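Local coordinates for hydrolase (Burkholderia cenocepacia, PDB 4QKU), which probably hydrolyses fumarylacetoacetate to fumarate and acetoacetate, the last step of phenylalanine and tyrosine breakdown, as a metal-dependent enzyme of the FAH family, at residues I27-D32 and L60-V65; P38-P43 and D422-G427; G74-P79 and R102-Q107; K218-L223 and F382-E387; D256-D261 and N274-A279. All coordinates share one frame; numbering follows the deposited sequence.

Interaction 1. Residues I27-D32 and L60-V65; sequences IETAND and LGDQIV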
# COMPACT_ATOMS: atom_id res chain seq x y z
N ILE B 27 -3.40 -39.12 -10.65
CA ILE B 27 -2.19 -38.41 -11.04
C ILE B 27 -1.10 -38.88 -10.10
O ILE B 27 -0.97 -38.39 -8.97
CB ILE B 27 -2.39 -36.89 -10.97
CG1 ILE B 27 -3.36 -36.50 -12.08
CG2 ILE B 27 -1.08 -36.14 -11.15
CD1 ILE B 27 -4.01 -35.17 -11.86
N GLU B 28 -0.32 -39.84 -10.60
CA GLU B 28 0.61 -40.61 -9.78
C GLU B 28 1.73 -39.78 -9.14
O GLU B 28 2.18 -40.10 -8.06
CB GLU B 28 1.23 -41.76 -10.60
CG GLU B 28 1.92 -42.83 -9.74
CD GLU B 28 0.98 -43.49 -8.72
OE1 GLU B 28 -0.15 -43.92 -9.11
OE2 GLU B 28 1.38 -43.60 -7.54
N THR B 29 2.15 -38.72 -9.81
CA THR B 29 3.22 -37.89 -9.24
C THR B 29 2.82 -37.21 -7.93
O THR B 29 3.67 -36.84 -7.13
CB THR B 29 3.70 -36.83 -10.24
OG1 THR B 29 2.59 -36.06 -10.73
CG2 THR B 29 4.43 -37.52 -11.40
N ALA B 30 1.51 -37.10 -7.70
CA ALA B 30 1.00 -36.52 -6.48
C ALA B 30 1.28 -37.41 -5.30
O ALA B 30 1.42 -36.93 -4.18
CB ALA B 30 -0.50 -36.29 -6.60
N ASN B 31 1.33 -38.71 -5.54
CA ASN B 31 1.45 -39.67 -4.46
C ASN B 31 2.90 -39.93 -4.08
O ASN B 31 3.17 -40.79 -3.25
CB ASN B 31 0.74 -40.96 -4.86
CG ASN B 31 -0.65 -40.70 -5.41
OD1 ASN B 31 -1.38 -39.84 -4.91
ND2 ASN B 31 -1.04 -41.47 -6.40
N ASP B 32 3.84 -39.25 -4.72
CA ASP B 32 5.20 -39.31 -4.26
C ASP B 32 5.26 -38.62 -2.88
O ASP B 32 4.74 -37.53 -2.73
CB ASP B 32 6.15 -38.64 -5.25
CG ASP B 32 7.62 -38.72 -4.80
OD1 ASP B 32 7.93 -38.44 -3.62
OD2 ASP B 32 8.46 -39.07 -5.65
N LEU B 60 -1.32 -30.10 -8.67
CA LEU B 60 -1.49 -31.47 -8.23
C LEU B 60 -0.40 -32.29 -8.90
O LEU B 60 -0.31 -32.34 -10.13
CB LEU B 60 -2.89 -31.98 -8.62
CG LEU B 60 -3.30 -33.33 -8.07
CD1 LEU B 60 -3.22 -33.39 -6.55
CD2 LEU B 60 -4.70 -33.70 -8.51
N GLY B 61 0.42 -32.97 -8.09
CA GLY B 61 1.58 -33.69 -8.62
C GLY B 61 2.42 -32.70 -9.41
O GLY B 61 2.70 -31.60 -8.95
N ASP B 62 2.81 -33.09 -10.62
CA ASP B 62 3.63 -32.25 -11.49
C ASP B 62 2.76 -31.52 -12.52
O ASP B 62 3.28 -31.01 -13.50
CB ASP B 62 4.75 -33.08 -12.17
CG ASP B 62 4.21 -34.09 -13.19
OD1 ASP B 62 2.99 -34.15 -13.45
OD2 ASP B 62 5.03 -34.85 -13.76
N GLN B 63 1.45 -31.53 -12.30
CA GLN B 63 0.47 -30.97 -13.22
C GLN B 63 -0.21 -29.75 -12.61
O GLN B 63 -0.05 -29.46 -11.42
CB GLN B 63 -0.64 -32.01 -13.47
CG GLN B 63 -0.20 -33.29 -14.12
CD GLN B 63 0.26 -33.06 -15.54
OE1 GLN B 63 -0.50 -32.62 -16.40
NE2 GLN B 63 1.53 -33.38 -15.80
N ILE B 64 -1.00 -29.07 -13.44
CA ILE B 64 -1.91 -28.02 -13.02
C ILE B 64 -3.30 -28.28 -13.57
O ILE B 64 -3.48 -28.57 -14.74
CB ILE B 64 -1.47 -26.64 -13.49
CG1 ILE B 64 -0.08 -26.32 -12.93
CG2 ILE B 64 -2.47 -25.55 -13.06
CD1 ILE B 64 0.58 -25.08 -13.53
N VAL B 65 -4.28 -28.16 -12.69
CA VAL B 65 -5.67 -28.21 -13.06
C VAL B 65 -6.12 -26.82 -13.58
O VAL B 65 -6.11 -25.82 -12.88
CB VAL B 65 -6.53 -28.62 -11.86
CG1 VAL B 65 -7.97 -28.81 -12.28
CG2 VAL B 65 -6.00 -29.93 -11.28
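A type II' beta turn, L60 to Q63, joins antiparallel strands 55-60 and 63-66 of the N-terminal sheet, and the 3-10 turn of 28-30 packs against it. T29 meets D62 at the corner of this hairpin. D62 N donates to T29 OG1 at 3.0 Å, with an N-H...O angle of 148°. T29 OG1 sits between its own backbone N and carbonyl carbon (chi1 53°), and T29 CG2 is turned beside the D62 carboxylate, 3.6 Å from D62 OD2. The two side chains cross at about a right angle.

G61 lies directly against the 3-10 turn. G61 CA is 3.5 Å from A30 N and 3.3 Å from T29 OG1, and the backbone of G61 has positive phi. Next to the turn the contact is apolar. I27 CD1 touches L60 CD2 at 3.7 Å, and A30 CB lies 4.0 Å from L60 CD1. F112 packs on both I27 and L60. Q63 NE2 bonds D62 OD1 at 2.9 Å, from above the carboxylate plane. The D62 side chain is thus tied to the next residue, while the threonine hydroxyl takes the backbone N-H at the turn's corner, beside the apolar contacts of I27 and A30 with L60.

Interaction 2. Residues P38-P43 and D422-G427; sequences PIQNLP and DGYRVG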
# COMPACT_ATOMS: atom_id res chain seq x y z
N PRO B 38 0.51 -33.01 -3.14
CA PRO B 38 -0.36 -34.17 -3.07
C PRO B 38 -1.81 -33.77 -3.16
O PRO B 38 -2.14 -32.58 -3.23
CB PRO B 38 -0.08 -34.71 -1.67
CG PRO B 38 0.14 -33.48 -0.88
CD PRO B 38 0.96 -32.62 -1.78
N ILE B 39 -2.69 -34.76 -3.14
CA ILE B 39 -4.11 -34.47 -3.20
C ILE B 39 -4.61 -33.75 -1.93
O ILE B 39 -5.63 -33.07 -1.95
CB ILE B 39 -4.94 -35.72 -3.55
CG1 ILE B 39 -6.31 -35.30 -4.09
CG2 ILE B 39 -5.07 -36.65 -2.35
CD1 ILE B 39 -7.00 -36.37 -4.89
N GLN B 40 -3.84 -33.88 -0.85
CA GLN B 40 -4.18 -33.26 0.43
C GLN B 40 -3.96 -31.75 0.43
O GLN B 40 -4.49 -31.07 1.30
CB GLN B 40 -3.35 -33.87 1.56
CG GLN B 40 -3.76 -35.28 2.00
CD GLN B 40 -3.28 -36.37 1.06
OE1 GLN B 40 -2.48 -36.13 0.16
NE2 GLN B 40 -3.75 -37.60 1.29
N ASN B 41 -3.22 -31.24 -0.54
CA ASN B 41 -2.86 -29.82 -0.56
C ASN B 41 -3.82 -29.02 -1.40
O ASN B 41 -4.72 -28.39 -0.84
CB ASN B 41 -1.43 -29.69 -1.08
CG ASN B 41 -0.91 -28.29 -1.01
OD1 ASN B 41 -1.60 -27.37 -0.55
ND2 ASN B 41 0.34 -28.11 -1.44
N LEU B 42 -3.67 -29.06 -2.72
CA LEU B 42 -4.57 -28.34 -3.64
C LEU B 42 -4.54 -26.80 -3.48
O LEU B 42 -5.53 -26.17 -3.17
CB LEU B 42 -6.00 -28.85 -3.52
CG LEU B 42 -6.20 -30.31 -3.87
CD1 LEU B 42 -7.58 -30.78 -3.43
CD2 LEU B 42 -6.02 -30.60 -5.35
N PRO B 43 -3.35 -26.20 -3.68
CA PRO B 43 -3.21 -24.75 -3.56
C PRO B 43 -3.72 -24.09 -4.82
O PRO B 43 -3.77 -24.72 -5.86
CB PRO B 43 -1.71 -24.55 -3.44
CG PRO B 43 -1.17 -25.63 -4.33
CD PRO B 43 -2.10 -26.82 -4.18
N ASP B 422 2.31 -37.85 7.72
CA ASP B 422 2.77 -39.27 7.70
C ASP B 422 2.71 -39.82 6.26
O ASP B 422 1.64 -40.20 5.77
CB ASP B 422 1.93 -40.14 8.67
N GLY B 423 3.87 -39.84 5.61
CA GLY B 423 4.00 -40.34 4.23
C GLY B 423 3.55 -39.38 3.13
O GLY B 423 3.40 -39.78 1.98
N TYR B 424 3.39 -38.11 3.48
CA TYR B 424 3.12 -37.07 2.51
C TYR B 424 3.49 -35.73 3.12
O TYR B 424 3.79 -35.64 4.30
CB TYR B 424 1.65 -37.08 2.11
CG TYR B 424 0.73 -36.47 3.15
CD1 TYR B 424 0.48 -37.12 4.36
CD2 TYR B 424 0.11 -35.25 2.93
CE1 TYR B 424 -0.37 -36.55 5.32
CE2 TYR B 424 -0.73 -34.68 3.88
CZ TYR B 424 -0.98 -35.33 5.07
OH TYR B 424 -1.82 -34.77 6.02
N ARG B 425 3.50 -34.70 2.28
CA ARG B 425 3.69 -33.35 2.74
C ARG B 425 2.86 -32.36 1.96
O ARG B 425 2.57 -32.57 0.79
CB ARG B 425 5.14 -32.93 2.64
CG ARG B 425 5.65 -32.96 1.22
CD ARG B 425 6.88 -32.10 1.02
NE ARG B 425 8.08 -32.66 1.63
CZ ARG B 425 9.29 -32.18 1.44
NH1 ARG B 425 9.50 -31.11 0.66
NH2 ARG B 425 10.31 -32.76 2.05
N VAL B 426 2.44 -31.32 2.66
CA VAL B 426 1.78 -30.19 2.05
C VAL B 426 2.84 -29.13 1.92
O VAL B 426 3.33 -28.60 2.91
CB VAL B 426 0.60 -29.72 2.92
CG1 VAL B 426 0.06 -28.36 2.45
CG2 VAL B 426 -0.50 -30.78 2.88
N GLY B 427 3.22 -28.83 0.69
CA GLY B 427 4.36 -27.96 0.47
C GLY B 427 3.96 -26.68 -0.23
O GLY B 427 2.93 -26.61 -0.92
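P38, Q40 and N41 of the loop before strand 44-49 meet Y424, R425, V426 and G427 of strand 424-436.

Q40 packs on the Y424 ring. Q40 CD lies over one face of the ring. Q40 CB and Q40 CG both approach Y424 CE2, Q40 CB at 3.6 Å. The Q40 chain is bent at chi2, which folds its amide back over the ring, and the amide and ring planes are 40° apart. P38 takes the rim: P38 CG is near the ring plane, 4.2 Å from Y424 CD2. The phenol is thus lined by glutamine on a face and proline at an edge. V426 CG1 packs on the N41 amide, 3.6 Å from N41 OD1.

The polar contacts are few. N41 CG is anti to its backbone N (chi1 -174°), and this carries the amide toward the strand. N41 ND2 makes a weak hydrogen bond to G427 O, 3.0 Å long and bent to 130° at the hydrogen. The same nitrogen also donates to D36 O, so the amide bridges the loop and the strand. Q40 NE2 turns to the backbone oxygens of D20 and R23, which satisfy this NE2 group.

The backbone oxygens of Q40 and N41 accept from R105 of helix 98-111. The contact is buried and lies away from the annotated sites. It is an interdomain junction, joining the N-terminal domain of the FAH family to the beta-rich C-terminal domain.

Interaction 3. Residues G74-P79 and R102-Q107; sequences GLVTLP and RSVRVQ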
# COMPACT_ATOMS: atom_id res chain seq x y z
N GLY B 74 -18.09 -28.95 -17.24
CA GLY B 74 -19.12 -29.30 -16.26
C GLY B 74 -18.62 -30.08 -15.06
O GLY B 74 -19.41 -30.54 -14.26
N LEU B 75 -17.30 -30.20 -14.91
CA LEU B 75 -16.73 -31.03 -13.86
C LEU B 75 -16.38 -30.26 -12.59
O LEU B 75 -15.90 -30.85 -11.63
CB LEU B 75 -15.51 -31.78 -14.40
CG LEU B 75 -15.78 -32.89 -15.43
CD1 LEU B 75 -14.46 -33.54 -15.81
CD2 LEU B 75 -16.74 -33.94 -14.92
N VAL B 76 -16.61 -28.96 -12.57
CA VAL B 76 -16.54 -28.21 -11.32
C VAL B 76 -17.54 -27.08 -11.44
O VAL B 76 -17.64 -26.44 -12.48
CB VAL B 76 -15.12 -27.67 -11.01
CG1 VAL B 76 -14.72 -26.59 -12.00
CG2 VAL B 76 -15.04 -27.13 -9.60
N THR B 77 -18.31 -26.86 -10.39
CA THR B 77 -19.36 -25.86 -10.45
C THR B 77 -19.22 -24.89 -9.29
O THR B 77 -18.79 -25.26 -8.22
CB THR B 77 -20.78 -26.49 -10.49
OG1 THR B 77 -20.88 -27.48 -9.48
CG2 THR B 77 -21.05 -27.15 -11.86
N LEU B 78 -19.60 -23.64 -9.55
CA LEU B 78 -19.51 -22.57 -8.59
C LEU B 78 -20.88 -21.93 -8.44
O LEU B 78 -21.79 -22.23 -9.21
CB LEU B 78 -18.50 -21.55 -9.10
CG LEU B 78 -17.07 -21.93 -8.74
CD1 LEU B 78 -16.06 -21.30 -9.69
CD2 LEU B 78 -16.80 -21.50 -7.32
N PRO B 79 -21.05 -21.05 -7.42
CA PRO B 79 -22.27 -20.25 -7.34
C PRO B 79 -22.59 -19.63 -8.69
O PRO B 79 -21.68 -19.17 -9.39
CB PRO B 79 -21.91 -19.14 -6.34
CG PRO B 79 -20.85 -19.74 -5.47
CD PRO B 79 -20.11 -20.74 -6.31
N ARG B 102 -14.27 -24.10 -0.19
CA ARG B 102 -14.44 -25.46 0.23
C ARG B 102 -15.17 -26.26 -0.81
O ARG B 102 -14.71 -27.34 -1.17
CB ARG B 102 -15.15 -25.50 1.56
CG ARG B 102 -14.19 -25.17 2.67
CD ARG B 102 -14.89 -24.87 3.99
NE ARG B 102 -13.87 -24.50 4.98
CZ ARG B 102 -14.10 -24.35 6.27
NH1 ARG B 102 -15.31 -24.55 6.75
NH2 ARG B 102 -13.08 -24.04 7.09
N SER B 103 -16.27 -25.72 -1.34
CA SER B 103 -16.99 -26.44 -2.38
C SER B 103 -16.03 -26.84 -3.52
O SER B 103 -16.01 -27.99 -3.94
CB SER B 103 -18.13 -25.62 -2.94
OG SER B 103 -18.64 -26.26 -4.09
N VAL B 104 -15.22 -25.91 -4.00
CA VAL B 104 -14.30 -26.24 -5.07
C VAL B 104 -13.29 -27.27 -4.61
O VAL B 104 -13.04 -28.23 -5.32
CB VAL B 104 -13.57 -24.99 -5.61
CG1 VAL B 104 -12.39 -25.38 -6.51
CG2 VAL B 104 -14.55 -24.11 -6.36
N ARG B 105 -12.73 -27.10 -3.42
CA ARG B 105 -11.78 -28.06 -2.89
C ARG B 105 -12.36 -29.47 -2.83
O ARG B 105 -11.70 -30.43 -3.19
CB ARG B 105 -11.27 -27.63 -1.51
CG ARG B 105 -10.46 -28.69 -0.78
CD ARG B 105 -9.95 -28.17 0.56
NE ARG B 105 -9.08 -29.14 1.18
CZ ARG B 105 -7.76 -29.22 1.00
NH1 ARG B 105 -7.11 -28.37 0.25
NH2 ARG B 105 -7.08 -30.21 1.60
N VAL B 106 -13.60 -29.57 -2.37
CA VAL B 106 -14.27 -30.85 -2.26
C VAL B 106 -14.51 -31.50 -3.62
O VAL B 106 -14.37 -32.71 -3.77
CB VAL B 106 -15.65 -30.73 -1.52
CG1 VAL B 106 -16.52 -31.97 -1.74
CG2 VAL B 106 -15.44 -30.51 -0.03
N GLN B 107 -14.87 -30.70 -4.62
CA GLN B 107 -15.11 -31.26 -5.94
C GLN B 107 -13.80 -31.77 -6.56
O GLN B 107 -13.77 -32.84 -7.20
CB GLN B 107 -15.77 -30.23 -6.84
CG GLN B 107 -17.19 -29.91 -6.41
CD GLN B 107 -17.74 -28.73 -7.17
OE1 GLN B 107 -18.14 -28.86 -8.33
NE2 GLN B 107 -17.77 -27.56 -6.53
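The flat amide of Q107 pairs with T77. Q107 NE2 donates to T77 O, only 2° out of the amide plane. T77 N and T77 OG1 both donate to Q107 OE1, tilted from that plane. V76 CG2 also comes up to the amide, 3.8 Å from Q107 OE1. This is a side-chain amide pairing with the N-H and C=O of one residue. It ties the loop 74-79 to helix 98-111 in the N-terminal domain. The segment begins at G74, where a Schellman motif ends helix 67-72.

The bond from T77 N to Q107 OE1 is 2.9 Å, and that from Q107 NE2 to T77 O is 3.0 Å and nearly straight at 170°. T77 OG1 donates to Q107 OE1 over a longer 3.3 Å. Beyond CG the Q107 chain is extended (chi2 170°), which takes the amide out from the helix to the loop.

Beside it the contact is apolar. L78 CD2 reaches V104 CG2 at 3.6 Å, while V76 CG2 is a looser neighbour of V104 CG1. F93 of helix 91-95 touches both L78 and V104. The amide is also held from its own helix. Q107 NE2 donates to S103 O at 3.2 Å, from above that carbonyl plane, and S103 O also accepts the helical bond from Q107 N.

Interaction 4. Residues K218-L223 and F382-E387; sequences KLDIEL and FGSLLE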
# COMPACT_ATOMS: atom_id res chain seq x y z
N LYS B 218 25.14 -4.43 1.06
CA LYS B 218 24.61 -5.41 2.02
C LYS B 218 23.21 -5.85 1.67
O LYS B 218 22.27 -5.69 2.44
CB LYS B 218 24.61 -4.83 3.42
CG LYS B 218 26.01 -4.56 3.93
CD LYS B 218 25.95 -3.65 5.13
CE LYS B 218 26.90 -4.11 6.22
NZ LYS B 218 27.33 -2.97 7.05
N LEU B 219 23.07 -6.39 0.47
CA LEU B 219 21.83 -6.94 0.00
C LEU B 219 21.55 -8.27 0.73
O LEU B 219 22.46 -9.09 0.95
CB LEU B 219 21.91 -7.14 -1.51
CG LEU B 219 20.64 -7.62 -2.19
CD1 LEU B 219 19.49 -6.67 -1.97
CD2 LEU B 219 20.89 -7.80 -3.66
N ASP B 220 20.30 -8.46 1.13
CA ASP B 220 19.94 -9.50 2.06
C ASP B 220 18.56 -10.04 1.72
O ASP B 220 17.79 -9.42 0.99
CB ASP B 220 19.98 -8.96 3.50
CG ASP B 220 20.03 -10.07 4.57
OD1 ASP B 220 20.08 -11.27 4.23
OD2 ASP B 220 20.03 -9.73 5.78
N ILE B 221 18.29 -11.24 2.22
CA ILE B 221 16.97 -11.83 2.18
C ILE B 221 16.31 -11.64 3.50
O ILE B 221 16.94 -11.24 4.47
CB ILE B 221 17.02 -13.34 1.87
CG1 ILE B 221 17.97 -14.09 2.82
CG2 ILE B 221 17.49 -13.55 0.45
CD1 ILE B 221 17.24 -15.02 3.73
N GLU B 222 15.00 -11.89 3.52
CA GLU B 222 14.27 -12.03 4.78
C GLU B 222 13.27 -13.15 4.63
O GLU B 222 12.28 -13.00 3.91
CB GLU B 222 13.59 -10.73 5.16
CG GLU B 222 14.52 -9.66 5.73
CD GLU B 222 13.80 -8.67 6.63
OE1 GLU B 222 14.38 -8.33 7.69
OE2 GLU B 222 12.66 -8.25 6.28
N LEU B 223 13.56 -14.28 5.27
CA LEU B 223 12.64 -15.42 5.30
C LEU B 223 11.35 -15.11 6.10
O LEU B 223 11.39 -14.81 7.28
CB LEU B 223 13.32 -16.65 5.91
CG LEU B 223 12.42 -17.85 6.25
CD1 LEU B 223 11.74 -18.43 5.01
CD2 LEU B 223 13.28 -18.90 6.93
N PHE B 382 18.41 -18.62 11.75
CA PHE B 382 18.11 -17.20 11.62
C PHE B 382 17.73 -16.94 10.18
O PHE B 382 18.38 -17.45 9.27
CB PHE B 382 19.31 -16.34 11.98
CG PHE B 382 19.80 -16.49 13.38
CD1 PHE B 382 19.01 -17.06 14.38
CD2 PHE B 382 21.07 -16.01 13.72
CE1 PHE B 382 19.50 -17.15 15.68
CE2 PHE B 382 21.56 -16.11 15.02
CZ PHE B 382 20.78 -16.68 16.00
N GLY B 383 16.71 -16.12 9.98
CA GLY B 383 16.09 -15.94 8.67
C GLY B 383 16.64 -14.83 7.78
O GLY B 383 16.01 -14.48 6.78
N SER B 384 17.81 -14.29 8.11
CA SER B 384 18.47 -13.36 7.20
C SER B 384 19.98 -13.49 7.29
O SER B 384 20.48 -14.01 8.28
CB SER B 384 18.08 -11.93 7.54
OG SER B 384 18.66 -11.55 8.77
N LEU B 385 20.71 -13.02 6.29
CA LEU B 385 22.17 -13.07 6.35
C LEU B 385 22.72 -12.06 7.35
O LEU B 385 23.74 -12.32 8.03
CB LEU B 385 22.79 -12.87 4.98
CG LEU B 385 22.65 -14.12 4.12
CD1 LEU B 385 22.69 -13.79 2.65
CD2 LEU B 385 23.74 -15.12 4.45
N LEU B 386 22.04 -10.92 7.49
CA LEU B 386 22.37 -9.98 8.54
C LEU B 386 22.54 -10.75 9.86
O LEU B 386 23.55 -10.57 10.55
CB LEU B 386 21.29 -8.91 8.69
CG LEU B 386 21.48 -7.94 9.86
CD1 LEU B 386 22.77 -7.17 9.73
CD2 LEU B 386 20.29 -7.00 10.00
N GLU B 387 21.57 -11.61 10.19
CA GLU B 387 21.64 -12.40 11.42
C GLU B 387 22.66 -13.56 11.32
O GLU B 387 23.51 -13.70 12.18
CB GLU B 387 20.27 -12.96 11.78
CG GLU B 387 19.25 -11.92 12.24
CD GLU B 387 17.83 -12.45 12.22
OE1 GLU B 387 17.36 -12.97 13.25
OE2 GLU B 387 17.20 -12.42 11.14
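D220 CG is anti to its backbone N (chi1 -163°), and chi2 near 2° turns the carboxylate across the first turn of helix 385-388. D220 OD1 takes L385 N at 2.8 Å through its syn lone pair. D220 OD2 takes L386 N at 2.9 Å, met from above the carboxylate plane. One carboxylate thus grips two successive N-H groups at the helix start, where its negative charge would suit the helix dipole. D220 OD2 has a second charged partner in R260.

S384 is the N-cap of this helix. S384 OG stands between its backbone N and carbonyl carbon and accepts from E387 N at 3.2 Å. The same hydroxyl donates to E387 OE2 through the anti lone pair. E387 OE2 is also hydrogen-bonded to H156 ND1, of the predicted proton acceptor, so the cap reaches toward the probable active site.

The loop ahead of the helix lies along strand 219-229 of the mixed sheet in the C-terminal domain. L223 N donates to G383 O at 2.9 Å, almost straight at 174°. I221 CD1 also approaches G383 O, at 3.3 Å. The neighbouring E222, a predicted calcium ligand, salt-bridges K276 and R260 outside this contact.

Interaction 5. Residues D256-D261 and N274-A279; sequences DWSARD and NSKGFA. With NA (sodium ion), chain H; SO4 (sulfate ion), chain J.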
# COMPACT_ATOMS: atom_id res chain seq x y z
N ASP B 256 11.35 -10.88 1.77
CA ASP B 256 11.34 -9.44 1.86
C ASP B 256 12.75 -8.93 1.67
O ASP B 256 13.43 -8.58 2.65
CB ASP B 256 10.78 -8.93 3.17
CG ASP B 256 10.71 -7.39 3.21
OD1 ASP B 256 10.72 -6.77 2.13
OD2 ASP B 256 10.70 -6.81 4.31
N TRP B 257 13.17 -8.89 0.42
CA TRP B 257 14.51 -8.44 0.10
C TRP B 257 14.78 -7.12 0.77
O TRP B 257 13.94 -6.22 0.71
CB TRP B 257 14.69 -8.26 -1.40
CG TRP B 257 14.33 -9.45 -2.26
CD1 TRP B 257 13.14 -9.66 -2.92
CD2 TRP B 257 15.17 -10.54 -2.58
NE1 TRP B 257 13.20 -10.82 -3.62
CE2 TRP B 257 14.45 -11.37 -3.45
CE3 TRP B 257 16.48 -10.88 -2.26
CZ2 TRP B 257 14.99 -12.53 -3.97
CZ3 TRP B 257 17.03 -12.02 -2.80
CH2 TRP B 257 16.27 -12.84 -3.64
N SER B 258 15.95 -7.00 1.38
CA SER B 258 16.32 -5.82 2.17
C SER B 258 17.72 -5.33 1.84
O SER B 258 18.65 -6.14 1.72
CB SER B 258 16.28 -6.21 3.63
OG SER B 258 15.03 -6.74 3.99
N ALA B 259 17.89 -4.02 1.65
CA ALA B 259 19.22 -3.44 1.49
C ALA B 259 19.65 -2.83 2.82
O ALA B 259 19.20 -1.74 3.17
CB ALA B 259 19.20 -2.39 0.40
N ARG B 260 20.53 -3.52 3.54
CA ARG B 260 20.79 -3.17 4.95
C ARG B 260 21.54 -1.88 5.14
O ARG B 260 21.30 -1.18 6.13
CB ARG B 260 21.58 -4.26 5.67
CG ARG B 260 20.97 -5.64 5.56
CD ARG B 260 19.56 -5.64 6.05
NE ARG B 260 19.04 -6.97 6.36
CZ ARG B 260 17.85 -7.17 6.89
NH1 ARG B 260 17.07 -6.14 7.14
NH2 ARG B 260 17.42 -8.39 7.17
N ASP B 261 22.40 -1.53 4.19
CA ASP B 261 23.16 -0.28 4.32
C ASP B 261 22.28 0.94 4.03
O ASP B 261 22.42 1.99 4.69
CB ASP B 261 24.44 -0.26 3.47
CG ASP B 261 24.31 -0.94 2.11
OD1 ASP B 261 23.24 -1.48 1.74
OD2 ASP B 261 25.34 -0.94 1.39
N ASN B 274 12.77 2.79 1.14
CA ASN B 274 13.46 2.34 -0.08
C ASN B 274 14.19 1.02 0.11
O ASN B 274 14.22 0.20 -0.79
CB ASN B 274 14.53 3.33 -0.52
CG ASN B 274 13.97 4.55 -1.20
OD1 ASN B 274 12.80 4.57 -1.60
ND2 ASN B 274 14.79 5.58 -1.33
N SER B 275 14.75 0.85 1.30
CA SER B 275 15.54 -0.32 1.62
C SER B 275 14.73 -1.60 1.48
O SER B 275 15.33 -2.65 1.36
CB SER B 275 16.09 -0.25 3.04
OG SER B 275 15.03 -0.35 3.96
N LYS B 276 13.39 -1.54 1.51
CA LYS B 276 12.58 -2.73 1.33
C LYS B 276 11.65 -2.69 0.12
O LYS B 276 11.06 -3.70 -0.24
CB LYS B 276 11.71 -3.03 2.58
CG LYS B 276 12.39 -2.94 3.95
CD LYS B 276 13.36 -4.06 4.23
CE LYS B 276 13.53 -4.31 5.72
NZ LYS B 276 12.62 -5.39 6.22
N GLY B 277 11.48 -1.54 -0.50
CA GLY B 277 10.41 -1.37 -1.47
C GLY B 277 10.81 -1.72 -2.86
O GLY B 277 9.98 -1.72 -3.74
N PHE B 278 12.09 -1.99 -3.06
CA PHE B 278 12.62 -2.24 -4.39
C PHE B 278 12.18 -3.58 -4.97
O PHE B 278 12.06 -3.72 -6.19
CB PHE B 278 14.15 -2.11 -4.42
CG PHE B 278 14.88 -3.13 -3.60
CD1 PHE B 278 15.22 -4.36 -4.15
CD2 PHE B 278 15.26 -2.86 -2.30
CE1 PHE B 278 15.91 -5.30 -3.40
CE2 PHE B 278 15.92 -3.81 -1.55
CZ PHE B 278 16.27 -5.01 -2.11
N ALA B 279 11.94 -4.53 -4.07
CA ALA B 279 11.40 -5.82 -4.45
C ALA B 279 11.04 -6.69 -3.23
O ALA B 279 11.70 -6.68 -2.20
CB ALA B 279 12.37 -6.57 -5.35
NA NA H . 11.59 -6.09 0.01
S SO4 J . 14.31 -5.91 9.94
O1 SO4 J . 13.21 -5.02 10.38
O2 SO4 J . 13.83 -7.31 9.98
O3 SO4 J . 14.73 -5.60 8.55
O4 SO4 J . 15.45 -5.70 10.85
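D256 and K276 share a sodium ion, and also a salt bridge beside it. K276 O binds the sodium ion at 2.5 Å, and its amine does not. D256 splits its carboxylate: D256 OD1 binds sodium at 2.4 Å and D256 OD2 takes K276 NZ at 3.1 Å, from above the carboxylate plane. W257 O and A279 O also bind the ion, the latter at 2.3 Å. T280 OG1 completes this protein shell.

K276 is bent at chi2 (-72°) and chi4, which curls its chain past S258, with K276 CD 3.2 Å from S258 OG. K276 NZ then reaches E222 OE2 in a second salt bridge and also bonds the sulfate. R260 NH1 donates to sulfate O3 at 2.8 Å, in the guanidinium plane, and S258 CB lies over one guanidinium face. The sulfate is probably from the crystallisation liquor. H156 and Q263 bond it too, consistent with an anion-binding part of the active site. D256, K276 and T280 are predicted magnesium ligands, so sodium probably occupies that site of the FAH fold.

Next to the metal site, the end of strand 248-259 meets the short helix 274-277. A259 N donates to S275 O at 2.9 Å. A259 N also lies at the edge of the F278 ring, near its plane. W257 CB packs on F278 CZ at 3.7 Å. A279 O meets the indole edge in its plane.

From the N terminus, 27-32 opens interaction 1, which closes at 60-65. Before that loop ends, 38-43 opens interaction 2, which closes only at 422-427. The two cross and touch, with L60 packing on P38, I39 and L42. Interaction 3 closes a short loop that holds helix 91-95 within the N-terminal domain. It is nested inside interaction 2, and R105 of its helix bonds the Q40 and N41 carbonyls. Interaction 4 also nests there and encloses interaction 5. These two meet through E222 and K276 and through K218 and R260; strands 219-229 and 248-259, which they involve, are neighbours in one sheet. Interaction 2 joins the domains. The centres of interactions 1 and 5 are about 36 Å apart.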